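Local coordinates for protein chitinase (Thermococcus chitonophagus, PDB 5XSW) that probably hydrolyses chitin as an endochitinase and here pairs an amino-terminal beta-sandwich domain with a largely helical domain that holds the bound glycan, at residues L17-K22 with G74-N79; F33-I38 with F100-L105; I49-G54 with I68-R73. All blocks are in the same frame, centred on the assembly; numbering follows the deposited sequence.

Contact 1: residues L17-K22 with G74-N79; sequences LTLANK and GIFHLN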
loop_
_atom_site.group_PDB
_atom_site.type_symbol
_atom_site.label_atom_id
_atom_site.label_comp_id
_atom_site.label_asym_id
_atom_site.label_seq_id
_atom_site.Cartn_x
_atom_site.Cartn_y
_atom_site.Cartn_z
ATOM N N LEU A 17 -0.830 -10.888 -35.421
ATOM C CA LEU A 17 -0.003 -10.034 -34.585
ATOM C C LEU A 17 0.467 -10.811 -33.341
ATOM O O LEU A 17 -0.357 -11.379 -32.661
ATOM C CB LEU A 17 -0.803 -8.811 -34.160
ATOM C CG LEU A 17 -0.134 -7.936 -33.095
ATOM C CD1 LEU A 17 1.127 -7.264 -33.635
ATOM C CD2 LEU A 17 -1.130 -6.927 -32.583
ATOM N N THR A 18 1.760 -10.816 -33.077
ATOM C CA THR A 18 2.271 -11.478 -31.899
ATOM C C THR A 18 2.839 -10.452 -30.928
ATOM O O THR A 18 3.740 -9.700 -31.268
ATOM C CB THR A 18 3.353 -12.503 -32.264
ATOM O OG1 THR A 18 2.804 -13.477 -33.152
ATOM C CG2 THR A 18 3.867 -13.197 -31.029
ATOM N N LEU A 19 2.304 -10.449 -29.714
ATOM C CA LEU A 19 2.765 -9.581 -28.647
ATOM C C LEU A 19 3.364 -10.466 -27.577
ATOM O O LEU A 19 2.759 -11.449 -27.184
ATOM C CB LEU A 19 1.608 -8.786 -28.049
ATOM C CG LEU A 19 0.747 -7.932 -28.973
ATOM C CD1 LEU A 19 -0.478 -7.410 -28.253
ATOM C CD2 LEU A 19 1.561 -6.787 -29.533
ATOM N N ALA A 20 4.569 -10.147 -27.137
ATOM C CA ALA A 20 5.204 -10.960 -26.117
ATOM C C ALA A 20 6.218 -10.230 -25.259
ATOM O O ALA A 20 6.861 -9.294 -25.704
ATOM C CB ALA A 20 5.859 -12.165 -26.759
ATOM N N ASN A 21 6.385 -10.708 -24.037
ATOM C CA ASN A 21 7.560 -10.392 -23.275
ATOM C C ASN A 21 8.418 -11.616 -23.456
ATOM O O ASN A 21 8.158 -12.661 -22.883
ATOM C CB ASN A 21 7.227 -10.169 -21.799
ATOM C CG ASN A 21 8.456 -9.909 -20.958
ATOM O OD1 ASN A 21 9.568 -10.196 -21.367
ATOM N ND2 ASN A 21 8.255 -9.373 -19.774
ATOM N N LYS A 22 9.454 -11.489 -24.260
ATOM C CA LYS A 22 10.267 -12.657 -24.570
ATOM C C LYS A 22 11.303 -12.897 -23.490
ATOM O O LYS A 22 12.002 -13.901 -23.515
ATOM C CB LYS A 22 10.981 -12.479 -25.916
ATOM C CG LYS A 22 10.076 -12.501 -27.152
ATOM C CD LYS A 22 10.765 -11.782 -28.341
ATOM C CE LYS A 22 10.170 -12.144 -29.713
ATOM N NZ LYS A 22 10.759 -13.387 -30.335
ATOM N N GLY A 74 -3.844 -7.448 -20.802
ATOM C CA GLY A 74 -2.835 -6.451 -21.088
ATOM C C GLY A 74 -1.531 -6.527 -20.310
ATOM O O GLY A 74 -0.640 -5.673 -20.511
ATOM N N ILE A 75 -1.395 -7.526 -19.420
ATOM C CA ILE A 75 -0.203 -7.619 -18.563
ATOM C C ILE A 75 0.715 -8.703 -19.050
ATOM O O ILE A 75 0.288 -9.841 -19.191
ATOM C CB ILE A 75 -0.601 -7.927 -17.024
ATOM C CG1 ILE A 75 -1.510 -6.818 -16.464
ATOM C CG2 ILE A 75 0.638 -8.145 -16.194
ATOM C CD1 ILE A 75 -2.417 -7.288 -15.293
ATOM N N PHE A 76 1.973 -8.375 -19.282
ATOM C CA PHE A 76 2.927 -9.315 -19.877
ATOM C C PHE A 76 4.130 -9.548 -18.986
ATOM O O PHE A 76 5.143 -8.853 -19.084
ATOM C CB PHE A 76 3.439 -8.810 -21.230
ATOM C CG PHE A 76 2.397 -8.898 -22.319
ATOM C CD1 PHE A 76 1.358 -7.984 -22.365
ATOM C CD2 PHE A 76 2.436 -9.932 -23.248
ATOM C CE1 PHE A 76 0.345 -8.070 -23.346
ATOM C CE2 PHE A 76 1.438 -10.024 -24.282
ATOM C CZ PHE A 76 0.393 -9.088 -24.311
ATOM N N HIS A 77 4.013 -10.541 -18.112
ATOM C CA HIS A 77 5.117 -10.978 -17.279
ATOM C C HIS A 77 6.127 -11.738 -18.126
ATOM O O HIS A 77 5.914 -11.964 -19.309
ATOM C CB HIS A 77 4.568 -11.863 -16.141
ATOM C CG HIS A 77 3.911 -11.072 -15.052
ATOM N ND1 HIS A 77 4.643 -10.309 -14.165
ATOM C CD2 HIS A 77 2.609 -10.889 -14.726
ATOM C CE1 HIS A 77 3.817 -9.677 -13.346
ATOM N NE2 HIS A 77 2.579 -10.028 -13.649
ATOM N N LEU A 78 7.228 -12.123 -17.514
ATOM C CA LEU A 78 8.277 -12.870 -18.174
ATOM C C LEU A 78 7.699 -14.040 -18.951
ATOM O O LEU A 78 6.733 -14.689 -18.501
ATOM C CB LEU A 78 9.297 -13.365 -17.157
ATOM C CG LEU A 78 10.136 -12.378 -16.346
ATOM C CD1 LEU A 78 11.027 -13.159 -15.337
ATOM C CD2 LEU A 78 11.005 -11.477 -17.218
ATOM N N ASN A 79 8.226 -14.238 -20.158
ATOM C CA ASN A 79 7.838 -15.379 -20.992
ATOM C C ASN A 79 6.349 -15.491 -21.277
ATOM O O ASN A 79 5.775 -16.557 -21.133
ATOM C CB ASN A 79 8.317 -16.678 -20.320
ATOM C CG ASN A 79 8.443 -17.841 -21.305
ATOM O OD1 ASN A 79 8.701 -17.637 -22.488
ATOM N ND2 ASN A 79 8.268 -19.063 -20.810
#
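Phe76 packs its ring against the end of strand 12-21, where it meets Leu19, Ala20 and Asn21, and this is the tight part of the contact. Its CG stands anti to the carbonyl carbon (chi1 -72°), and from there the ring meets the backbone of 17-22: CE2 of Phe76 comes to 3.5 Å from the carbonyl O of Leu19, and CZ of Phe76 rests 3.9 Å from CB of Leu19. CD2 of Phe76 lies near CA of Ala20, and CB of Phe76 touches CB of Asn21 at 4.1 Å.

Asn21 supplies the polar grip. Its CG is anti to the backbone N (chi1 177°), and ND2 of Asn21 donates to O of Phe76 over 3.2 Å in a nearly straight bond. The acceptor lies in the plane of the Asn21 amide, while ND2 sits above the plane of the Phe76 carbonyl. The same nitrogen also bonds to O of Gly30, and OD1 of Asn21 takes the backbone N of Asn23; bonds at both ends fix the flip of the amide. An alanine here would probably leave O of Phe76 and O of Gly30 without this donor and N of Asn23 without its acceptor, freeing the loop that follows Asn21.

Beyond Asn21 the contact opens toward solvent. Asn79 is exposed and its CB points away from 17-22, although N of Asn79 lies 3.1 Å from O of Asn21; Leu78 brings CD2 to 4.3 Å from ND2 of Asn21.

The strands 12-21 and 75-77 belong to the two different sheets of the sandwich, their local axes 6.6 Å apart. Between them Phe76 packs against Val82 of strand 80-89, Ile35 of strand 32-41 and Leu70, while Ile75 turns to helix 475-482.

Contact 2: residues F33-I38 with F100-L105; sequences FDIKNI and FKIHYL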
loop_
_atom_site.group_PDB
_atom_site.type_symbol
_atom_site.label_atom_id
_atom_site.label_comp_id
_atom_site.label_asym_id
_atom_site.label_seq_id
_atom_site.Cartn_x
_atom_site.Cartn_y
_atom_site.Cartn_z
ATOM N N PHE A 33 5.590 -5.893 -18.853
ATOM C CA PHE A 33 5.060 -4.817 -19.715
ATOM C C PHE A 33 3.590 -4.691 -19.487
ATOM O O PHE A 33 2.845 -5.670 -19.596
ATOM C CB PHE A 33 5.353 -5.109 -21.233
ATOM C CG PHE A 33 6.808 -5.225 -21.537
ATOM C CD1 PHE A 33 7.605 -4.090 -21.635
ATOM C CD2 PHE A 33 7.399 -6.460 -21.708
ATOM C CE1 PHE A 33 8.974 -4.194 -21.920
ATOM C CE2 PHE A 33 8.771 -6.583 -21.970
ATOM C CZ PHE A 33 9.561 -5.455 -22.064
ATOM N N ASP A 34 3.131 -3.484 -19.190
ATOM C CA ASP A 34 1.714 -3.240 -19.046
ATOM C C ASP A 34 1.245 -2.467 -20.292
ATOM O O ASP A 34 1.692 -1.344 -20.507
ATOM C CB ASP A 34 1.394 -2.402 -17.797
ATOM C CG ASP A 34 1.528 -3.199 -16.492
ATOM O OD1 ASP A 34 1.885 -4.388 -16.568
ATOM O OD2 ASP A 34 1.271 -2.592 -15.426
ATOM N N ILE A 35 0.355 -3.070 -21.068
ATOM C CA ILE A 35 -0.084 -2.443 -22.344
ATOM C C ILE A 35 -1.409 -1.750 -22.207
ATOM O O ILE A 35 -2.422 -2.375 -21.895
ATOM C CB ILE A 35 -0.125 -3.527 -23.451
ATOM C CG1 ILE A 35 1.327 -4.039 -23.644
ATOM C CG2 ILE A 35 -0.711 -2.920 -24.747
ATOM C CD1 ILE A 35 1.492 -5.010 -24.764
ATOM N N LYS A 36 -1.412 -0.425 -22.388
ATOM C CA LYS A 36 -2.644 0.342 -22.426
ATOM C C LYS A 36 -3.523 -0.036 -23.653
ATOM O O LYS A 36 -4.713 -0.335 -23.526
ATOM C CB LYS A 36 -2.309 1.825 -22.478
ATOM C CG LYS A 36 -3.516 2.760 -22.313
ATOM C CD LYS A 36 -3.136 4.200 -22.721
ATOM C CE LYS A 36 -4.197 5.232 -22.323
ATOM N NZ LYS A 36 -4.299 5.466 -20.820
ATOM N N ASN A 37 -2.915 0.016 -24.844
ATOM C CA ASN A 37 -3.587 -0.442 -26.054
ATOM C C ASN A 37 -2.533 -0.617 -27.154
ATOM O O ASN A 37 -1.339 -0.373 -26.928
ATOM C CB ASN A 37 -4.725 0.509 -26.470
ATOM C CG ASN A 37 -4.308 1.948 -26.553
ATOM O OD1 ASN A 37 -3.277 2.269 -27.141
ATOM N ND2 ASN A 37 -5.136 2.843 -25.995
ATOM N N ILE A 38 -2.966 -1.159 -28.284
ATOM C CA ILE A 38 -2.092 -1.326 -29.459
ATOM C C ILE A 38 -2.860 -0.567 -30.580
ATOM O O ILE A 38 -4.055 -0.781 -30.745
ATOM C CB ILE A 38 -1.894 -2.785 -29.890
ATOM C CG1 ILE A 38 -1.360 -3.671 -28.762
ATOM C CG2 ILE A 38 -0.896 -2.910 -31.097
ATOM C CD1 ILE A 38 -2.478 -4.366 -28.010
ATOM N N PHE A 100 1.953 -0.247 -36.650
ATOM C CA PHE A 100 1.590 -0.861 -35.378
ATOM C C PHE A 100 2.338 -0.125 -34.282
ATOM O O PHE A 100 3.534 0.087 -34.425
ATOM C CB PHE A 100 1.971 -2.339 -35.358
ATOM C CG PHE A 100 0.960 -3.213 -36.010
ATOM C CD1 PHE A 100 -0.115 -3.707 -35.288
ATOM C CD2 PHE A 100 1.064 -3.525 -37.361
ATOM C CE1 PHE A 100 -1.061 -4.519 -35.884
ATOM C CE2 PHE A 100 0.114 -4.351 -37.967
ATOM C CZ PHE A 100 -0.947 -4.838 -37.236
ATOM N N LYS A 101 1.652 0.290 -33.216
ATOM C CA LYS A 101 2.383 0.842 -32.074
ATOM C C LYS A 101 1.859 0.222 -30.780
ATOM O O LYS A 101 0.658 0.245 -30.554
ATOM C CB LYS A 101 2.256 2.361 -31.987
ATOM C CG LYS A 101 2.939 3.135 -33.105
ATOM C CD LYS A 101 2.354 4.558 -33.161
ATOM C CE LYS A 101 2.985 5.430 -34.240
ATOM N NZ LYS A 101 2.351 6.783 -34.225
ATOM N N ILE A 102 2.758 -0.325 -29.960
ATOM C CA ILE A 102 2.362 -0.751 -28.614
ATOM C C ILE A 102 2.389 0.475 -27.686
ATOM O O ILE A 102 3.405 1.153 -27.577
ATOM C CB ILE A 102 3.273 -1.822 -28.109
ATOM C CG1 ILE A 102 3.123 -3.049 -28.985
ATOM C CG2 ILE A 102 2.941 -2.144 -26.605
ATOM C CD1 ILE A 102 4.049 -4.165 -28.596
ATOM N N HIS A 103 1.277 0.805 -27.052
ATOM C CA HIS A 103 1.312 1.929 -26.131
ATOM C C HIS A 103 1.333 1.402 -24.666
ATOM O O HIS A 103 0.371 0.758 -24.237
ATOM C CB HIS A 103 0.112 2.820 -26.341
ATOM C CG HIS A 103 -0.007 3.320 -27.759
ATOM N ND1 HIS A 103 0.670 4.435 -28.207
ATOM C CD2 HIS A 103 -0.685 2.829 -28.829
ATOM C CE1 HIS A 103 0.373 4.645 -29.487
ATOM N NE2 HIS A 103 -0.452 3.687 -29.886
ATOM N N TYR A 104 2.421 1.640 -23.967
ATOM C CA TYR A 104 2.513 1.172 -22.562
ATOM C C TYR A 104 1.634 2.021 -21.677
ATOM O O TYR A 104 1.280 3.189 -22.002
ATOM C CB TYR A 104 3.931 1.246 -22.037
ATOM C CG TYR A 104 4.868 0.387 -22.784
ATOM C CD1 TYR A 104 4.674 -0.988 -22.838
ATOM C CD2 TYR A 104 5.936 0.951 -23.475
ATOM C CE1 TYR A 104 5.543 -1.787 -23.543
ATOM C CE2 TYR A 104 6.815 0.158 -24.186
ATOM C CZ TYR A 104 6.610 -1.207 -24.212
ATOM O OH TYR A 104 7.464 -2.000 -24.917
ATOM N N LEU A 105 1.315 1.485 -20.508
ATOM C CA LEU A 105 0.489 2.247 -19.584
ATOM C C LEU A 105 1.416 3.204 -18.808
ATOM O O LEU A 105 1.836 2.930 -17.671
ATOM C CB LEU A 105 -0.248 1.272 -18.653
ATOM C CG LEU A 105 -1.282 1.834 -17.718
ATOM C CD1 LEU A 105 -2.379 2.587 -18.464
ATOM C CD2 LEU A 105 -1.831 0.615 -16.972
#
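A classic beta bulge interrupts the antiparallel pairing of strands 32-41 and 98-104, with Lys36 and Asn37 both set opposite His103. O of His103 receives two weak bonds, one from N of Lys36 at 2.8 Å through a bent N-H...O geometry, the other from N of Asn37 at 3.4 Å. In return N of His103 donates to O of Asn37 over 2.9 Å, nearly along the C=O axis. On the other side of the bulge, N of Leu105 bonds to O of Asp34 at 2.9 Å, and the register has moved by one residue.

Asn37 and His103 send their side chains to the same face of the sheet. Asn37 has CG in the crowded position between backbone N and carbonyl carbon (chi1 51°), and OD1 of Asn37 comes to 3.1 Å from CD2 of His103, the amide plane standing at 78° to the imidazole. The ring nitrogens of His103 are engaged elsewhere, NE2 with OG1 of Thr39 and ND1 with Glu108, which pins the rotation of the ring.

On the other face Ile38 and Ile102 form a non-hydrogen-bonded pair, and CG2 of Ile102 packs on CD1 of Ile35 at 3.7 Å. Farther along, Phe33 and Tyr104 lie side by side pointing the same way, their rings near parallel (24°) but slid so far that they barely overlap; CD1 of Phe33 meets CE1 of Tyr104 at 3.6 Å. Arg471 adds a cation-pi contact to Tyr104.

From the bulge itself NZ of Lys36 reaches the helical domain and bonds to O of Ala309, and beyond it O of Leu105 accepts from NE1 of Trp477. The extra residue is what a classic bulge brings to an antiparallel sheet: a local twist, here joined to a corner in the chain at Lys36, in the curled antiparallel sheet of the sandwich.

Contact 3: residues I49-G54 with I68-R73; sequences IKYADG and IDLTWR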
loop_
_atom_site.group_PDB
_atom_site.type_symbol
_atom_site.label_atom_id
_atom_site.label_comp_id
_atom_site.label_asym_id
_atom_site.label_seq_id
_atom_site.Cartn_x
_atom_site.Cartn_y
_atom_site.Cartn_z
ATOM N N ILE A 49 -11.296 -8.999 -34.973
ATOM C CA ILE A 49 -10.018 -9.098 -34.286
ATOM C C ILE A 49 -10.252 -10.067 -33.135
ATOM O O ILE A 49 -11.110 -9.801 -32.273
ATOM C CB ILE A 49 -9.548 -7.722 -33.753
ATOM C CG1 ILE A 49 -9.415 -6.710 -34.881
ATOM C CG2 ILE A 49 -8.249 -7.854 -32.962
ATOM C CD1 ILE A 49 -8.883 -5.332 -34.422
ATOM N N LYS A 50 -9.548 -11.190 -33.151
ATOM C CA LYS A 50 -9.768 -12.262 -32.171
ATOM C C LYS A 50 -8.458 -12.783 -31.672
ATOM O O LYS A 50 -7.429 -12.601 -32.337
ATOM C CB LYS A 50 -10.570 -13.415 -32.787
ATOM C CG LYS A 50 -11.945 -12.972 -33.302
ATOM C CD LYS A 50 -12.723 -14.169 -33.860
ATOM C CE LYS A 50 -14.167 -13.802 -34.170
ATOM N NZ LYS A 50 -14.952 -15.008 -34.592
ATOM N N TYR A 51 -8.456 -13.422 -30.500
ATOM C CA TYR A 51 -7.226 -14.069 -30.041
ATOM C C TYR A 51 -7.107 -15.406 -30.701
ATOM O O TYR A 51 -8.113 -16.072 -30.895
ATOM C CB TYR A 51 -7.181 -14.281 -28.520
ATOM C CG TYR A 51 -7.174 -13.009 -27.719
ATOM C CD1 TYR A 51 -6.099 -12.110 -27.811
ATOM C CD2 TYR A 51 -8.205 -12.721 -26.851
ATOM C CE1 TYR A 51 -6.088 -10.937 -27.080
ATOM C CE2 TYR A 51 -8.206 -11.553 -26.100
ATOM C CZ TYR A 51 -7.135 -10.673 -26.216
ATOM O OH TYR A 51 -7.123 -9.528 -25.482
ATOM N N ALA A 52 -5.876 -15.808 -31.000
ATOM C CA ALA A 52 -5.644 -17.057 -31.686
ATOM C C ALA A 52 -6.110 -18.236 -30.857
ATOM O O ALA A 52 -6.536 -19.247 -31.417
ATOM C CB ALA A 52 -4.182 -17.209 -32.029
ATOM N N ASP A 53 -6.002 -18.113 -29.529
ATOM C CA ASP A 53 -6.355 -19.201 -28.626
ATOM C C ASP A 53 -7.728 -19.003 -27.978
ATOM O O ASP A 53 -8.000 -19.548 -26.914
ATOM C CB ASP A 53 -5.248 -19.408 -27.548
ATOM C CG ASP A 53 -4.902 -18.123 -26.733
ATOM O OD1 ASP A 53 -5.414 -17.006 -27.038
ATOM O OD2 ASP A 53 -4.069 -18.245 -25.785
ATOM N N GLY A 54 -8.607 -18.256 -28.640
ATOM C CA GLY A 54 -9.974 -18.097 -28.189
ATOM C C GLY A 54 -10.241 -16.772 -27.510
ATOM O O GLY A 54 -9.344 -16.180 -26.916
ATOM N N ILE A 68 -6.691 -1.418 -30.310
ATOM C CA ILE A 68 -6.997 -2.687 -29.677
ATOM C C ILE A 68 -6.762 -2.555 -28.168
ATOM O O ILE A 68 -5.666 -2.166 -27.754
ATOM C CB ILE A 68 -6.139 -3.813 -30.193
ATOM C CG1 ILE A 68 -6.392 -4.047 -31.710
ATOM C CG2 ILE A 68 -6.436 -5.104 -29.391
ATOM C CD1 ILE A 68 -5.271 -4.916 -32.310
ATOM N N ASP A 69 -7.782 -2.871 -27.380
ATOM C CA ASP A 69 -7.693 -2.864 -25.899
ATOM C C ASP A 69 -7.677 -4.321 -25.420
ATOM O O ASP A 69 -8.630 -5.042 -25.654
ATOM C CB ASP A 69 -8.870 -2.064 -25.322
ATOM C CG ASP A 69 -8.914 -2.044 -23.763
ATOM O OD1 ASP A 69 -8.116 -2.715 -23.121
ATOM O OD2 ASP A 69 -9.793 -1.362 -23.222
ATOM N N LEU A 70 -6.577 -4.754 -24.793
ATOM C CA LEU A 70 -6.424 -6.136 -24.400
ATOM C C LEU A 70 -7.161 -6.465 -23.090
ATOM O O LEU A 70 -7.139 -7.613 -22.667
ATOM C CB LEU A 70 -4.946 -6.492 -24.247
ATOM C CG LEU A 70 -4.089 -6.333 -25.505
ATOM C CD1 LEU A 70 -2.606 -6.521 -25.168
ATOM C CD2 LEU A 70 -4.547 -7.376 -26.591
ATOM N N THR A 71 -7.788 -5.450 -22.502
ATOM C CA THR A 71 -8.567 -5.545 -21.248
ATOM C C THR A 71 -7.858 -6.438 -20.232
ATOM O O THR A 71 -6.792 -6.076 -19.750
ATOM C CB THR A 71 -10.063 -6.018 -21.504
ATOM O OG1 THR A 71 -10.108 -7.372 -21.961
ATOM C CG2 THR A 71 -10.726 -5.119 -22.512
ATOM N N TRP A 72 -8.372 -7.626 -19.947
ATOM C CA TRP A 72 -7.792 -8.428 -18.867
ATOM C C TRP A 72 -6.507 -9.039 -19.302
ATOM O O TRP A 72 -5.747 -9.550 -18.498
ATOM C CB TRP A 72 -8.787 -9.505 -18.414
ATOM C CG TRP A 72 -8.999 -10.587 -19.428
ATOM C CD1 TRP A 72 -9.952 -10.625 -20.434
ATOM C CD2 TRP A 72 -8.241 -11.799 -19.545
ATOM N NE1 TRP A 72 -9.813 -11.800 -21.167
ATOM C CE2 TRP A 72 -8.771 -12.528 -20.642
ATOM C CE3 TRP A 72 -7.143 -12.325 -18.849
ATOM C CZ2 TRP A 72 -8.247 -13.758 -21.039
ATOM C CZ3 TRP A 72 -6.626 -13.545 -19.244
ATOM C CH2 TRP A 72 -7.180 -14.252 -20.326
ATOM N N ARG A 73 -6.199 -8.958 -20.588
ATOM C CA ARG A 73 -4.967 -9.622 -21.046
ATOM C C ARG A 73 -3.780 -8.664 -21.340
ATOM O O ARG A 73 -2.789 -9.044 -22.007
ATOM C CB ARG A 73 -5.317 -10.455 -22.290
ATOM C CG ARG A 73 -4.785 -11.809 -22.251
ATOM C CD ARG A 73 -5.465 -12.730 -23.287
ATOM N NE ARG A 73 -4.527 -13.809 -23.560
ATOM C CZ ARG A 73 -4.707 -14.762 -24.463
ATOM N NH1 ARG A 73 -3.777 -15.681 -24.605
ATOM N NH2 ARG A 73 -5.808 -14.778 -25.210
HETATM O O HOH W 1 -9.181 -9.373 -24.049
#
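Arg73 reaches across the ring of Tyr51 to clasp Asp53. Its CB lies 3.8 Å from OH of Tyr51. CG lies over a face of the neighbouring Trp72 ring, offset toward its rim. CD sits over the Tyr51 ring in a CH-pi contact, 4.1 Å from the ring centroid, and CZ stands over the same face, 4.6 Å from the centroid, as a cation-pi partner. The guanidinium is tilted 56° to the ring, and NH2 of Arg73 comes down to 3.4 Å from CG of Tyr51. At the tip the group forms a two-pronged salt bridge with the Asp53 carboxylate, end-on and nearly coplanar: NH1 of Arg73 bonds to OD2 of Asp53 at 2.8 Å, on its syn lone pair, and NH2 of Arg73 to OD1 of Asp53 at 2.9 Å.

At the far end of the Tyr51 ring, CD2 of Leu70 touches the edge, and a water donates to O of Leu70 and lies unusually close to OH of Tyr51. CD1 of Ile49 packs on CG1 of Ile68.

Tyr51 and Ile49 also lean on Ile84 of strand 80-89, and Leu70 reaches Ile35 and Ile38 of strand 32-41, so the contact bridges the two sheets.

All three contacts lie in the beta-sandwich domain, but they join its parts differently. Contact 2 is pairing within one sheet, held chiefly by backbone bonds. Contacts 1 and 3 run between the two sheets and depend on side chains: a ring and an amide in contact 1, a salt bridge over a tyrosine in contact 3. Leu70 joins them in the core, its CD1 lying 3.8 Å from CE1 of Phe76 and 3.6 Å from CD1 of Ile38. The burial is mixed: contact 1 buries the amide of Asn21 beside Phe76, and contact 2 buries Asp34 but exposes Ile102. Contact 2 reaches toward the helical domain, whereas the Asp53 end of contact 3 is exposed.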